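Local coordinates for probable acetyltransferases (Chromobacterium violaceum, PDB 3PZJ), which probably transfers an acetyl group from acetyl-CoA, perhaps to protein N-termini, as a member of the GNAT acetyltransferase family, at residues Leu145-Ala148 with Phe149-Tyr153. Sequence-based numbering, arbitrary orientation.
Sequences LKTA and FELGY
Phe-149 N donates to Leu-145 O and Glu-150 N to Lys-146 O, each at 2.9 Å, the last regular i to i+4 bonds of this helix; the first is nearly straight (174°). Beyond them the chain leaves the helix in a Schellman motif. Ala-148 O accepts from Tyr-153 N at 3.0 Å, and Gly-152 N turns back to Phe-149 O. Gly-152, with positive phi (91°), has no CB to crowd the preceding carbonyl oxygen. Leu-151 N is shared by two weak bonds, to Thr-147 O and Ala-148 O.

Leu-145 and Phe-149 run alongside each other, CD2 touching ring atom CE2 at 3.9 Å, as do Thr-147 and Leu-151. Thr-147 CG2 lies anti to the backbone N and its methyl meets Leu-151 CD2, while OG1, beside that N (chi1 -62°), is hydrogen-bonded to Leu-143 O, one turn back. The small Ala-148 lets Tyr-153 come close, CB to CB 4.2 Å; the tyrosine ring turns its edge to Ala-148 O, which lies in the ring plane, 3.2 Å from Tyr-153 CD2.

Lys-146 and Glu-150 extend side by side at the more exposed flank. Glu-150 OE2 lies against the aliphatic part of the lysine, 3.6 Å from Lys-146 CE. The charged ends, Lys-146 NZ and Glu-150 OE2, stay 5.0 Å apart, so any attraction is probably modest.

Tyr-153 OH is hydrogen-bonded to Gly-27 O. This turn ends helix 135-150 within the beta-alpha-beta unit leading from strand 119-127 to strand 155-161: Leu-145 and Ala-148 pack on both strands, while Phe-149 stacks with Trp-205 of helix 202-206.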
loop_
_atom_site.group_PDB
_atom_site.type_symbol
_atom_site.label_atom_id
_atom_site.label_comp_id
_atom_site.label_asym_id
_atom_site.label_seq_id
_atom_site.Cartn_x
_atom_site.Cartn_y
_atom_site.Cartn_z
ATOM N N LEU A 145 6.515 -14.124 -11.105
ATOM C CA LEU A 145 6.961 -14.520 -9.750
ATOM C C LEU A 145 8.479 -14.818 -9.775
ATOM O O LEU A 145 9.264 -14.257 -8.961
ATOM C CB LEU A 145 6.142 -15.718 -9.288
ATOM C CG LEU A 145 4.693 -15.374 -8.909
ATOM C CD1 LEU A 145 3.887 -16.691 -8.814
ATOM C CD2 LEU A 145 4.697 -14.609 -7.567
ATOM N N LYS A 146 8.881 -15.677 -10.724
ATOM C CA LYS A 146 10.276 -16.074 -10.837
ATOM C C LYS A 146 11.127 -14.836 -10.906
ATOM O O LYS A 146 12.114 -14.708 -10.184
ATOM C CB LYS A 146 10.486 -16.911 -12.086
ATOM C CG LYS A 146 11.927 -17.453 -12.283
ATOM C CD LYS A 146 11.992 -18.028 -13.699
ATOM C CE LYS A 146 13.238 -18.899 -13.908
ATOM N NZ LYS A 146 12.866 -19.999 -14.871
ATOM N N THR A 147 10.706 -13.892 -11.759
ATOM C CA THR A 147 11.475 -12.717 -12.010
ATOM C C THR A 147 11.607 -11.836 -10.779
ATOM O O THR A 147 12.681 -11.269 -10.512
ATOM C CB THR A 147 10.921 -11.913 -13.218
ATOM O OG1 THR A 147 10.981 -12.705 -14.441
ATOM C CG2 THR A 147 11.725 -10.661 -13.410
ATOM N N ALA A 148 10.513 -11.680 -10.048
ATOM C CA ALA A 148 10.526 -10.853 -8.859
ATOM C C ALA A 148 11.454 -11.450 -7.792
ATOM O O ALA A 148 12.279 -10.701 -7.144
ATOM C CB ALA A 148 9.064 -10.666 -8.300
ATOM N N PHE A 149 11.345 -12.743 -7.564
ATOM C CA PHE A 149 12.202 -13.356 -6.553
ATOM C C PHE A 149 13.686 -13.328 -6.986
ATOM O O PHE A 149 14.582 -13.086 -6.156
ATOM C CB PHE A 149 11.676 -14.762 -6.174
ATOM C CG PHE A 149 10.310 -14.698 -5.503
ATOM C CD1 PHE A 149 10.167 -14.017 -4.300
ATOM C CD2 PHE A 149 9.178 -15.274 -6.055
ATOM C CE1 PHE A 149 8.967 -13.913 -3.650
ATOM C CE2 PHE A 149 7.932 -15.157 -5.402
ATOM C CZ PHE A 149 7.801 -14.482 -4.236
ATOM N N GLU A 150 13.953 -13.514 -8.283
ATOM C CA GLU A 150 15.347 -13.405 -8.797
ATOM C C GLU A 150 15.859 -11.975 -8.646
ATOM O O GLU A 150 17.062 -11.722 -8.582
ATOM C CB GLU A 150 15.462 -13.884 -10.269
ATOM C CG GLU A 150 15.367 -15.420 -10.316
ATOM C CD GLU A 150 15.508 -16.065 -11.706
ATOM O OE1 GLU A 150 15.511 -15.348 -12.744
ATOM O OE2 GLU A 150 15.550 -17.314 -11.694
ATOM N N LEU A 151 14.954 -11.012 -8.565
ATOM C CA LEU A 151 15.351 -9.598 -8.440
ATOM C C LEU A 151 15.505 -9.205 -6.995
ATOM O O LEU A 151 15.826 -8.030 -6.709
ATOM C CB LEU A 151 14.323 -8.649 -9.102
ATOM C CG LEU A 151 14.514 -8.343 -10.620
ATOM C CD1 LEU A 151 15.092 -9.544 -11.390
ATOM C CD2 LEU A 151 13.219 -7.793 -11.234
ATOM N N GLY A 152 15.307 -10.169 -6.106
ATOM C CA GLY A 152 15.484 -9.948 -4.695
ATOM C C GLY A 152 14.289 -9.502 -3.893
ATOM O O GLY A 152 14.426 -9.096 -2.713
ATOM N N TYR A 153 13.105 -9.615 -4.502
ATOM C CA TYR A 153 11.819 -9.346 -3.752
ATOM C C TYR A 153 11.602 -10.432 -2.716
ATOM O O TYR A 153 11.911 -11.653 -2.942
ATOM C CB TYR A 153 10.592 -9.082 -4.701
ATOM C CG TYR A 153 10.716 -7.749 -5.369
ATOM C CD1 TYR A 153 10.232 -6.584 -4.755
ATOM C CD2 TYR A 153 11.445 -7.623 -6.539
ATOM C CE1 TYR A 153 10.389 -5.335 -5.367
ATOM C CE2 TYR A 153 11.688 -6.386 -7.141
ATOM C CZ TYR A 153 11.204 -5.244 -6.507
ATOM O OH TYR A 153 11.399 -4.092 -7.132
#